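Local coordinates for mandelate racemase/muconate lactonizing enzyme, C-terminal domain protein (Paracoccus denitrificans, PDB 4DWD) that binds magnesium and is probably a hydro-lyase of the enolase superfamily, at residues G53-A56 with R57-P61; R149-A153 with E154-A158; R182-R185 with E186-P190; I208-G211 with R212-D216; Q255-K258 with D259-L262. All blocks are in the same frame, centred on the assembly; numbering follows the deposited sequence. Where two conformers were deposited one is given.

In the fold
Contact 1 lies on helix 49-63 of the N-terminal capping domain, whereas the other four belong to the C-terminal, TIM-barrel-like domain; its centre is about 40 Å from that of contact 2. Round the outside of the barrel contacts 2 and 3 touch, Val151 CG2 lying 4.0 Å from Leu188 CD2, and contacts 3 and 4 come within about 6 Å at their nearest atoms. Contact 5, centred about 25 Å from contact 4, lies further round. Asp197, Glu223 and Glu249 bind calcium in a structure of this protein; the side chain of Leu260 is about 8 Å from that of Glu249. Bound magnesium ions lie about 5 Å from the Arg212 side chain and about 4 Å from that of Asp259.

Contact 1: residues G53-A56 with R57-P61; sequences GVVA and RDIAP
Val54 O accepts two backbone N-H groups, from Asp58 N at 2.9 Å and from Ile59 N at 3.2 Å, the sign that helix 49-63 widens here from an alpha to a pi-type turn. One step on, Ala60 N reaches back five residues to Val55 O at 2.8 Å in a nearly straight bond (171°), while Ile59 N gives Val55 O a weak second one. Arg57 N keeps the ordinary alpha spacing to Gly53 O. The same carbonyl oxygen lies over the centre of one face of the Arg57 guanidinium, 3.5 Å above its plane. The arginine chain bends at CG-CD (chi3 -56°), which folds the flat group back over Gly53. One residue further along the helix, Asp58 OD2 rests 3.7 Å from Val54 CG1. Apolar contact is lighter: Ile59 CD1 reaches Val54 CG1 at 4.2 Å and also approaches Val55 CG2. Pro61, lacking an N-H, kinks the helix and sets its CD 3.5 Å from Ala56 O. Val54, Val55 and Ile59 pack on Ala94 of helix 90-110, Val55 and Ala60 meet Val8 of strand 5-14, and Arg57 and Asp58 face Ile49 and Leu46 of a second subunit.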
loop_
_atom_site.group_PDB
_atom_site.type_symbol
_atom_site.label_atom_id
_atom_site.label_comp_id
_atom_site.label_asym_id
_atom_site.label_seq_id
_atom_site.Cartn_x
_atom_site.Cartn_y
_atom_site.Cartn_z
ATOM N N GLY B 53 38.557 -20.067 9.606
ATOM C CA GLY B 53 38.257 -21.491 9.743
ATOM C C GLY B 53 37.364 -22.009 8.622
ATOM O O GLY B 53 37.566 -23.114 8.114
ATOM N N VAL B 54 36.378 -21.207 8.212
ATOM C CA VAL B 54 35.511 -21.591 7.101
ATOM C C VAL B 54 36.322 -21.643 5.802
ATOM O O VAL B 54 36.162 -22.566 5.002
ATOM C CB VAL B 54 34.285 -20.652 7.012
ATOM C CG1 VAL B 54 33.545 -20.848 5.697
ATOM C CG2 VAL B 54 33.338 -20.895 8.184
ATOM N N VAL B 55 37.224 -20.680 5.599
ATOM C CA VAL B 55 38.130 -20.761 4.437
ATOM C C VAL B 55 38.935 -22.075 4.455
ATOM O O VAL B 55 38.930 -22.825 3.475
ATOM C CB VAL B 55 39.079 -19.543 4.354
ATOM C CG1 VAL B 55 40.108 -19.710 3.237
ATOM C CG2 VAL B 55 38.284 -18.257 4.134
ATOM N N ALA B 56 39.604 -22.354 5.573
ATOM C CA ALA B 56 40.498 -23.510 5.660
ATOM C C ALA B 56 39.758 -24.847 5.525
ATOM O O ALA B 56 40.217 -25.750 4.824
ATOM C CB ALA B 56 41.283 -23.475 6.963
ATOM N N ARG B 57 38.615 -24.974 6.193
ATOM C CA ARG B 57 37.921 -26.265 6.229
ATOM C C ARG B 57 37.000 -26.478 5.037
ATOM O O ARG B 57 36.886 -27.593 4.523
ATOM C CB ARG B 57 37.077 -26.396 7.497
ATOM C CG ARG B 57 37.826 -26.555 8.806
ATOM C CD ARG B 57 36.852 -26.939 9.919
ATOM N NE ARG B 57 35.758 -25.971 10.065
ATOM C CZ ARG B 57 35.861 -24.814 10.718
ATOM N NH1 ARG B 57 36.999 -24.473 11.313
ATOM N NH2 ARG B 57 34.825 -24.001 10.786
ATOM N N ASP B 58 36.316 -25.416 4.624
ATOM C CA ASP B 58 35.201 -25.557 3.687
ATOM C C ASP B 58 35.524 -25.109 2.265
ATOM O O ASP B 58 35.132 -25.776 1.296
ATOM C CB ASP B 58 33.952 -24.840 4.212
ATOM C CG ASP B 58 33.567 -25.272 5.619
ATOM O OD1 ASP B 58 33.717 -26.472 5.964
ATOM O OD2 ASP B 58 33.106 -24.414 6.393
ATOM N N ILE B 59 36.232 -23.992 2.130
ATOM C CA ILE B 59 36.441 -23.381 0.817
ATOM C C ILE B 59 37.726 -23.848 0.145
ATOM O O ILE B 59 37.703 -24.269 -1.016
ATOM C CB ILE B 59 36.382 -21.842 0.900
ATOM C CG1 ILE B 59 35.038 -21.396 1.490
ATOM C CG2 ILE B 59 36.606 -21.212 -0.466
ATOM C CD1 ILE B 59 34.978 -19.921 1.848
ATOM N N ALA B 60 38.836 -23.765 0.875
ATOM C CA ALA B 60 40.152 -24.132 0.345
ATOM C C ALA B 60 40.188 -25.493 -0.376
ATOM O O ALA B 60 40.685 -25.553 -1.501
ATOM C CB ALA B 60 41.213 -24.056 1.437
ATOM N N PRO B 61 39.659 -26.575 0.247
ATOM C CA PRO B 61 39.749 -27.871 -0.445
ATOM C C PRO B 61 39.007 -27.873 -1.776
ATOM O O PRO B 61 39.379 -28.609 -2.684
ATOM C CB PRO B 61 39.080 -28.855 0.528
ATOM C CG PRO B 61 39.103 -28.185 1.854
ATOM C CD PRO B 61 39.081 -26.708 1.601
#

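Contact 2: residues R149-A153 with E154-A158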
loop_
_atom_site.group_PDB
_atom_site.type_symbol
_atom_site.label_atom_id
_atom_site.label_comp_id
_atom_site.label_asym_id
_atom_site.label_seq_id
_atom_site.Cartn_x
_atom_site.Cartn_y
_atom_site.Cartn_z
ATOM N N ARG B 149 42.827 16.755 15.281
ATOM C CA ARG B 149 44.064 16.013 14.994
ATOM C C ARG B 149 44.001 15.287 13.641
ATOM O O ARG B 149 44.925 15.401 12.824
ATOM C CB ARG B 149 44.348 15.015 16.118
ATOM C CG ARG B 149 45.688 14.306 16.013
ATOM C CD ARG B 149 45.816 13.228 17.078
ATOM N NE ARG B 149 44.984 12.056 16.787
ATOM C CZ ARG B 149 45.312 11.088 15.931
ATOM N NH1 ARG B 149 46.460 11.148 15.262
ATOM N NH2 ARG B 149 44.482 10.066 15.735
ATOM N N ARG B 150 42.915 14.547 13.412
ATOM C CA ARG B 150 42.759 13.747 12.196
ATOM C C ARG B 150 42.642 14.669 10.980
ATOM O O ARG B 150 43.208 14.397 9.923
ATOM C CB ARG B 150 41.516 12.852 12.286
ATOM C CG ARG B 150 41.505 11.782 13.379
ATOM C CD ARG B 150 42.254 10.493 13.022
ATOM N NE ARG B 150 41.933 10.019 11.672
ATOM C CZ ARG B 150 41.008 9.114 11.371
ATOM N NH1 ARG B 150 40.301 8.505 12.321
ATOM N NH2 ARG B 150 40.800 8.814 10.096
ATOM N N VAL B 151 41.905 15.768 11.132
ATOM C CA VAL B 151 41.710 16.703 10.021
ATOM C C VAL B 151 43.019 17.364 9.603
ATOM O O VAL B 151 43.307 17.470 8.409
ATOM C CB VAL B 151 40.622 17.757 10.333
ATOM C CG1 VAL B 151 40.671 18.916 9.339
ATOM C CG2 VAL B 151 39.260 17.093 10.301
ATOM N N GLU B 152 43.823 17.765 10.584
ATOM C CA GLU B 152 45.137 18.354 10.306
ATOM C C GLU B 152 46.012 17.359 9.531
ATOM O O GLU B 152 46.720 17.744 8.595
ATOM C CB GLU B 152 45.833 18.796 11.604
ATOM C CG GLU B 152 47.063 19.692 11.405
ATOM C CD GLU B 152 48.314 18.944 10.968
ATOM O OE1 GLU B 152 48.450 17.730 11.260
ATOM O OE2 GLU B 152 49.177 19.576 10.320
ATOM N N ALA B 153 45.946 16.089 9.918
ATOM C CA ALA B 153 46.806 15.051 9.336
ATOM C C ALA B 153 46.366 14.629 7.933
ATOM O O ALA B 153 47.201 14.293 7.078
ATOM C CB ALA B 153 46.854 13.843 10.262
ATOM N N GLU B 154 45.059 14.672 7.685
ATOM C CA GLU B 154 44.485 13.988 6.525
ATOM C C GLU B 154 43.855 14.902 5.473
ATOM O O GLU B 154 43.637 14.480 4.335
ATOM C CB GLU B 154 43.477 12.927 7.014
ATOM C CG GLU B 154 44.154 11.853 7.865
ATOM C CD GLU B 154 43.220 11.049 8.757
ATOM O OE1 GLU B 154 42.016 10.906 8.445
ATOM O OE2 GLU B 154 43.720 10.526 9.778
ATOM N N GLN B 155 43.575 16.153 5.848
ATOM C CA GLN B 155 42.959 17.130 4.944
ATOM C C GLN B 155 41.765 16.544 4.179
ATOM O O GLN B 155 41.703 16.640 2.945
ATOM C CB GLN B 155 43.995 17.679 3.958
ATOM C CG GLN B 155 45.037 18.590 4.577
ATOM C CD GLN B 155 45.861 19.295 3.514
ATOM O OE1 GLN B 155 46.519 18.654 2.700
ATOM N NE2 GLN B 155 45.806 20.620 3.510
ATOM N N PRO B 156 40.801 15.944 4.909
ATOM C CA PRO B 156 39.750 15.189 4.224
ATOM C C PRO B 156 38.686 16.054 3.550
ATOM O O PRO B 156 38.520 17.232 3.889
ATOM C CB PRO B 156 39.120 14.377 5.363
ATOM C CG PRO B 156 39.267 15.279 6.543
ATOM C CD PRO B 156 40.627 15.909 6.375
ATOM N N ALA B 157 37.959 15.454 2.611
ATOM C CA ALA B 157 36.852 16.127 1.940
ATOM C C ALA B 157 35.592 16.163 2.811
ATOM O O ALA B 157 34.668 16.928 2.537
ATOM C CB ALA B 157 36.566 15.462 0.596
ATOM N N ALA B 158 35.561 15.303 3.834
ATOM C CA ALA B 158 34.449 15.202 4.793
ATOM C C ALA B 158 34.946 14.563 6.085
ATOM O O ALA B 158 36.021 13.972 6.112
ATOM C CB ALA B 158 33.289 14.404 4.205
#
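Arg150 and Glu154, one turn apart, join in a salt bridge at the C-terminal end of helix 140-154, where the chain turns into strand 158-162 of the TIM-barrel-like domain. The grip is side-on and uses two nitrogens: NE of Arg150 gives its hydrogen to Glu154 OE2 at 2.7 Å, and NH2 of Arg150 gives one to Glu154 OE1 at 2.9 Å. Both oxygens are met on their syn side, yet the two flat groups are turned 44° against each other, so the pair is twisted and not coplanar. The arginine bends at chi2 (-82°) and chi3, curling its guanidinium towards the carboxylate of an otherwise extended glutamate. Further hydrogen bonds hold both ends: Ser130 OG and Trp329 NE1 bind the Glu154 oxygens, while Ser131 O and Leu325 O take N-H groups of Arg150. With an alanine in place of Glu154, the buried guanidinium would probably lose its main counter-charge, keeping a long, weak pair with Asp327, and Trp329 NE1 its acceptor. Among backbone bonds, Gln155 N to Val151 O (2.9 Å) closes the last turn, and Glu154 N makes a weak bond to Arg150 O. Gln155 then leaves helical angles with a positive phi. Apolar contact is slight: the Pro156 ring crosses Val151 at about a right angle, its CG 4.2 Å from Val151 CG2.

Contact 3: residues R182-R185 with E186-P190; sequences RAVR and ELLGP
Arg185 reaches over the C-terminal end of its own helix to Gly189. Its CB lies 3.2 Å from Glu186 N, beside the backbone. CG, anti to the arginine's own backbone N (chi1 166°), stays near Glu186 N, and the bends at chi2 (62°) and chi3 (68°) then swing the chain round so that CD comes 3.6 Å from Gly189 O. NE turns to another partner, the backbone oxygen of Leu217. At the tip, NH1 of Arg185 donates to Gly189 O at 2.9 Å; the acceptor sits in the guanidinium plane and the donor in the carbonyl plane. NH1 also hydrogen-bonds Ala192 O, so this one nitrogen ties two carbonyls of the loop after the helix. Helix 174-188 is the crossover helix of a beta-alpha-beta unit between strands 158-162 and 194-197 of the TIM-barrel-like domain, and the loop leads into the second strand. Gly189 N closes the last turn on Arg185 O, after which Gly189 takes a positive phi, where a side chain would jam against the preceding carbonyl. On the inner side, Val184 and Leu188 lie side by side and point the same way, CG1 of Val184 3.8 Å from CD1 of Leu188, next to Ile161 and Val159. Outside, Glu186 OE2 packs on Arg182 CG at 3.5 Å and makes only a long salt bridge with Arg182 NH1, 3.9 Å away.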
loop_
_atom_site.group_PDB
_atom_site.type_symbol
_atom_site.label_atom_id
_atom_site.label_comp_id
_atom_site.label_asym_id
_atom_site.label_seq_id
_atom_site.Cartn_x
_atom_site.Cartn_y
_atom_site.Cartn_z
ATOM N N ARG B 182 27.392 19.389 17.882
ATOM C CA ARG B 182 27.452 20.849 17.814
ATOM C C ARG B 182 28.888 21.349 17.897
ATOM O O ARG B 182 29.307 22.199 17.108
ATOM C CB ARG B 182 26.587 21.483 18.917
ATOM C CG ARG B 182 26.663 23.008 18.951
ATOM C CD ARG B 182 25.671 23.589 19.946
ATOM N NE ARG B 182 24.350 23.702 19.323
ATOM C CZ ARG B 182 23.926 24.772 18.646
ATOM N NH1 ARG B 182 24.703 25.837 18.513
ATOM N NH2 ARG B 182 22.717 24.779 18.113
ATOM N N ALA B 183 29.649 20.804 18.847
ATOM C CA ALA B 183 31.034 21.233 19.025
ATOM C C ALA B 183 31.885 20.940 17.784
ATOM O O ALA B 183 32.779 21.722 17.429
ATOM C CB ALA B 183 31.622 20.571 20.249
ATOM N N VAL B 184 31.612 19.806 17.134
ATOM C CA VAL B 184 32.337 19.437 15.926
ATOM C C VAL B 184 31.993 20.381 14.770
ATOM O O VAL B 184 32.882 20.801 14.032
ATOM C CB VAL B 184 32.161 17.933 15.577
ATOM C CG1 VAL B 184 32.749 17.612 14.198
ATOM C CG2 VAL B 184 32.847 17.073 16.650
ATOM N N ARG B 185 30.718 20.743 14.637
ATOM C CA ARG B 185 30.331 21.745 13.631
ATOM C C ARG B 185 31.063 23.069 13.880
ATOM O O ARG B 185 31.552 23.699 12.945
ATOM C CB ARG B 185 28.812 21.938 13.611
ATOM C CG ARG B 185 28.341 23.186 12.863
ATOM C CD ARG B 185 28.707 23.171 11.385
ATOM N NE ARG B 185 27.957 22.147 10.664
ATOM C CZ ARG B 185 28.277 21.658 9.467
ATOM N NH1 ARG B 185 29.360 22.073 8.813
ATOM N NH2 ARG B 185 27.495 20.734 8.927
ATOM N N GLU B 186 31.140 23.479 15.143
ATOM C CA GLU B 186 31.805 24.739 15.474
ATOM C C GLU B 186 33.295 24.701 15.136
ATOM O O GLU B 186 33.868 25.689 14.655
ATOM C CB GLU B 186 31.561 25.101 16.943
ATOM C CG GLU B 186 30.104 25.477 17.185
ATOM C CD GLU B 186 29.762 25.821 18.617
ATOM O OE1 GLU B 186 30.683 25.957 19.453
ATOM O OE2 GLU B 186 28.552 25.977 18.893
ATOM N N LEU B 187 33.921 23.555 15.376
ATOM C CA LEU B 187 35.325 23.368 15.014
ATOM C C LEU B 187 35.570 23.460 13.512
ATOM O O LEU B 187 36.479 24.164 13.058
ATOM C CB LEU B 187 35.831 22.017 15.532
ATOM C CG LEU B 187 37.206 21.539 15.058
ATOM C CD1 LEU B 187 38.305 22.319 15.766
ATOM C CD2 LEU B 187 37.369 20.046 15.293
ATOM N N LEU B 188 34.766 22.731 12.744
ATOM C CA LEU B 188 35.037 22.531 11.325
ATOM C C LEU B 188 34.535 23.665 10.439
ATOM O O LEU B 188 34.985 23.817 9.304
ATOM C CB LEU B 188 34.472 21.188 10.857
ATOM C CG LEU B 188 35.111 19.971 11.528
ATOM C CD1 LEU B 188 34.444 18.715 11.003
ATOM C CD2 LEU B 188 36.627 19.921 11.319
ATOM N N GLY B 189 33.606 24.461 10.960
ATOM C CA GLY B 189 33.035 25.562 10.191
ATOM C C GLY B 189 31.762 25.194 9.445
ATOM O O GLY B 189 31.450 24.003 9.288
ATOM N N PRO B 190 31.030 26.214 8.951
ATOM C CA PRO B 190 29.690 26.008 8.391
ATOM C C PRO B 190 29.660 25.256 7.063
ATOM O O PRO B 190 28.636 24.658 6.744
ATOM C CB PRO B 190 29.140 27.434 8.228
ATOM C CG PRO B 190 30.340 28.317 8.217
ATOM C CD PRO B 190 31.358 27.644 9.086
#

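Contact 4: residues I208-G211 with R212-D216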
loop_
_atom_site.group_PDB
_atom_site.type_symbol
_atom_site.label_atom_id
_atom_site.label_comp_id
_atom_site.label_asym_id
_atom_site.label_seq_id
_atom_site.Cartn_x
_atom_site.Cartn_y
_atom_site.Cartn_z
ATOM N N ILE B 208 14.871 9.985 15.454
ATOM C CA ILE B 208 14.187 11.165 14.912
ATOM C C ILE B 208 14.683 12.423 15.637
ATOM O O ILE B 208 15.021 13.435 15.007
ATOM C CB ILE B 208 12.643 11.045 15.043
ATOM C CG1 ILE B 208 12.109 9.844 14.254
ATOM C CG2 ILE B 208 11.944 12.325 14.583
ATOM C CD1 ILE B 208 12.450 9.879 12.779
ATOM N N ARG B 209 14.741 12.347 16.964
ATOM C CA ARG B 209 15.185 13.490 17.774
ATOM C C ARG B 209 16.627 13.910 17.436
ATOM O O ARG B 209 16.907 15.095 17.179
ATOM C CB ARG B 209 15.043 13.145 19.261
ATOM C CG ARG B 209 15.331 14.294 20.209
ATOM C CD ARG B 209 15.130 13.847 21.653
ATOM N NE ARG B 209 15.183 14.972 22.582
ATOM C CZ ARG B 209 14.132 15.675 23.003
ATOM N NH1 ARG B 209 14.326 16.670 23.847
ATOM N NH2 ARG B 209 12.894 15.399 22.588
ATOM N N VAL B 210 17.543 12.947 17.405
ATOM C CA VAL B 210 18.919 13.253 17.011
ATOM C C VAL B 210 18.997 13.744 15.559
ATOM O O VAL B 210 19.687 14.721 15.276
ATOM C CB VAL B 210 19.838 12.039 17.252
ATOM C CG1 VAL B 210 21.244 12.283 16.718
ATOM C CG2 VAL B 210 19.900 11.754 18.740
ATOM N N GLY B 211 18.284 13.074 14.653
ATOM C CA GLY B 211 18.217 13.498 13.257
ATOM C C GLY B 211 17.838 14.955 13.076
ATOM O O GLY B 211 18.478 15.668 12.295
ATOM N N ARG B 212 16.803 15.412 13.789
ATOM C CA ARG B 212 16.399 16.818 13.679
ATOM C C ARG B 212 17.486 17.755 14.179
ATOM O O ARG B 212 17.729 18.804 13.573
ATOM C CB ARG B 212 15.085 17.085 14.415
ATOM C CG ARG B 212 13.887 16.372 13.809
ATOM C CD ARG B 212 13.740 16.648 12.311
ATOM N NE ARG B 212 12.451 16.128 11.853
ATOM C CZ ARG B 212 12.127 15.897 10.587
ATOM N NH1 ARG B 212 12.987 16.167 9.601
ATOM N NH2 ARG B 212 10.914 15.427 10.313
ATOM N N ALA B 213 18.154 17.378 15.265
ATOM C CA ALA B 213 19.268 18.175 15.762
ATOM C C ALA B 213 20.430 18.225 14.765
ATOM O O ALA B 213 21.063 19.277 14.574
ATOM C CB ALA B 213 19.726 17.667 17.121
ATOM N N LEU B 214 20.692 17.100 14.094
ATOM C CA LEU B 214 21.753 17.067 13.082
ATOM C C LEU B 214 21.377 17.912 11.856
ATOM O O LEU B 214 22.243 18.540 11.242
ATOM C CB LEU B 214 22.073 15.626 12.658
ATOM C CG LEU B 214 22.624 14.734 13.772
ATOM C CD1 LEU B 214 22.749 13.314 13.266
ATOM C CD2 LEU B 214 23.971 15.231 14.265
ATOM N N GLU B 215 20.085 17.936 11.504
ATOM C CA GLU B 215 19.607 18.801 10.418
ATOM C C GLU B 215 19.811 20.279 10.755
ATOM O O GLU B 215 20.274 21.047 9.917
ATOM C CB GLU B 215 18.135 18.525 10.110
ATOM C CG GLU B 215 17.935 17.181 9.419
ATOM C CD GLU B 215 16.502 16.688 9.391
ATOM O OE1 GLU B 215 15.575 17.425 9.793
ATOM O OE2 GLU B 215 16.315 15.530 8.957
ATOM N N ASP B 216 19.502 20.650 11.996
ATOM C CA ASP B 216 19.728 22.009 12.469
ATOM C C ASP B 216 21.216 22.379 12.374
ATOM O O ASP B 216 21.560 23.540 12.134
ATOM C CB ASP B 216 19.245 22.156 13.916
ATOM C CG ASP B 216 17.729 22.219 14.043
ATOM O OD1 ASP B 216 17.037 22.342 13.020
ATOM O OD2 ASP B 216 17.226 22.154 15.184
#
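Helix 204-216 is the crossover of a beta-alpha-beta unit, between strands 194-197 and 221-223 of the TIM-barrel-like domain, and the contact spans its last turns. Regular backbone bonds run through it, Glu215 N to Gly211 O at 2.9 Å and Leu214 N to Val210 O at 2.8 Å among them. On the barrel side Val210 CG1 and Leu214 CD1 meet at 3.9 Å, the two side chains lying alongside and pointing the same way against Phe222. Glu215 CG sits 3.3 Å from Gly211 O, and its extended chain carries the carboxylate to Arg212, whose NH1 donates to Glu215 OE1 at 2.9 Å and 166°. That oxygen uses its syn lone pair and lies in the guanidinium plane. Glu215 OE2 accepts from the backbone N of both Asp242 and Ile243. A glutamine here would probably set its NH2 against either Arg212 NH1 or the N-H groups of Asp242 and Ile243, leaving one side without an acceptor and Arg212 without this counter-charge. Arg212 NE pairs with Asp242 of a third subunit; the guanidinium thus links helix and subunit interface, and the two carboxylates probably offset its charge, a magnesium ion lying about 5 Å from the side chain.

Contact 5: residues Q255-K258 with D259-L262; sequences QALK and DLIL
With CG of Lys258 anti to its backbone N (chi1 178°), an off-staggered chi2 (-91°) and an ordinary bend at chi3 curl the chain over to the residue next in sequence, Asp259. CD of Lys258 passes 3.6 Å from Asp259 N, and NZ ends 2.7 Å from Asp259 OD1 in a salt bridge. The ammonium comes in on the syn side of that oxygen but 34° out of the carboxylate plane. A water bridges the same pair, accepting from Lys258 NZ at 3.1 Å and donating to Asp259 OD2 at 2.7 Å, so that both carboxylate oxygens are engaged. All this lies on helix 254-263 of the TIM-barrel-like domain, whose backbone carries regular bonds such as Leu262 N to Lys258 O (2.9 Å), and a bound magnesium ion is about 4 Å from the Asp259 side chain. The aliphatic part of the lysine has its own neighbour: Leu262 CD1 meets Lys258 CD at 3.6 Å, the two chains crossing at a slant. Towards the protein interior, Leu257 CD1 touches Leu260 CD2 at 4.2 Å, and Leu257 and Ile261 pack on Val268. Gln255 NE2 hydrogen-bonds His289 O of a fourth subunit, whose His291 packs against Lys258 and whose Leu262 meets its counterpart here.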
loop_
_atom_site.group_PDB
_atom_site.type_symbol
_atom_site.label_atom_id
_atom_site.label_comp_id
_atom_site.label_asym_id
_atom_site.label_seq_id
_atom_site.Cartn_x
_atom_site.Cartn_y
_atom_site.Cartn_z
ATOM N N GLN B 255 20.178 -9.780 -1.778
ATOM C CA GLN B 255 18.728 -9.754 -1.537
ATOM C C GLN B 255 18.385 -8.947 -0.286
ATOM O O GLN B 255 17.402 -8.211 -0.283
ATOM C CB GLN B 255 18.154 -11.168 -1.438
ATOM C CG GLN B 255 18.258 -11.968 -2.725
ATOM C CD GLN B 255 19.651 -12.482 -2.978
ATOM O OE1 GLN B 255 20.426 -12.675 -2.043
ATOM N NE2 GLN B 255 19.988 -12.689 -4.249
ATOM N N ALA B 256 19.189 -9.073 0.773
ATOM C CA ALA B 256 18.984 -8.227 1.944
ATOM C C ALA B 256 19.274 -6.764 1.611
ATOM O O ALA B 256 18.626 -5.881 2.166
ATOM C CB ALA B 256 19.820 -8.693 3.145
ATOM N N LEU B 257 20.206 -6.488 0.689
ATOM C CA LEU B 257 20.409 -5.094 0.281
ATOM C C LEU B 257 19.178 -4.569 -0.445
ATOM O O LEU B 257 18.775 -3.428 -0.243
ATOM C CB LEU B 257 21.672 -4.938 -0.569
ATOM C CG LEU B 257 22.174 -3.502 -0.730
ATOM C CD1 LEU B 257 22.581 -2.981 0.635
ATOM C CD2 LEU B 257 23.345 -3.466 -1.702
ATOM N N LYS B 258 18.584 -5.402 -1.293
ATOM C CA LYS B 258 17.328 -5.056 -1.946
ATOM C C LYS B 258 16.250 -4.716 -0.902
ATOM O O LYS B 258 15.540 -3.722 -1.046
ATOM C CB LYS B 258 16.905 -6.215 -2.865
ATOM C CG LYS B 258 15.571 -6.033 -3.584
ATOM C CD LYS B 258 14.379 -6.587 -2.792
ATOM C CE LYS B 258 14.428 -8.104 -2.583
ATOM N NZ LYS B 258 13.263 -8.603 -1.776
ATOM N N ASP B 259 16.140 -5.545 0.137
ATOM C CA ASP B 259 15.145 -5.315 1.186
ATOM C C ASP B 259 15.405 -4.001 1.929
ATOM O O ASP B 259 14.460 -3.292 2.278
ATOM C CB ASP B 259 15.112 -6.485 2.174
ATOM C CG ASP B 259 14.455 -7.729 1.582
ATOM O OD1 ASP B 259 13.603 -7.587 0.691
ATOM O OD2 ASP B 259 14.800 -8.854 2.005
ATOM N N LEU B 260 16.678 -3.677 2.150
ATOM C CA LEU B 260 17.015 -2.433 2.816
ATOM C C LEU B 260 16.595 -1.235 1.963
ATOM O O LEU B 260 16.052 -0.257 2.472
ATOM C CB LEU B 260 18.516 -2.422 3.124
ATOM C CG LEU B 260 19.055 -1.224 3.906
ATOM C CD1 LEU B 260 18.494 -1.184 5.317
ATOM C CD2 LEU B 260 20.572 -1.303 3.942
ATOM N N ILE B 261 16.831 -1.327 0.661
ATOM C CA ILE B 261 16.421 -0.272 -0.258
ATOM C C ILE B 261 14.887 -0.157 -0.263
ATOM O O ILE B 261 14.336 0.949 -0.172
ATOM C CB ILE B 261 16.976 -0.557 -1.661
ATOM C CG1 ILE B 261 18.497 -0.360 -1.644
ATOM C CG2 ILE B 261 16.309 0.333 -2.699
ATOM C CD1 ILE B 261 19.163 -0.825 -2.930
ATOM N N LEU B 262 14.186 -1.290 -0.350
ATOM C CA LEU B 262 12.730 -1.219 -0.402
ATOM C C LEU B 262 12.128 -0.643 0.888
ATOM O O LEU B 262 11.065 -0.019 0.851
ATOM C CB LEU B 262 12.111 -2.574 -0.778
ATOM C CG LEU B 262 12.357 -3.123 -2.196
ATOM C CD1 LEU B 262 11.521 -4.387 -2.396
ATOM C CD2 LEU B 262 12.136 -2.126 -3.325
HETATM O O HOH W 1 14.320 -10.766 0.113
#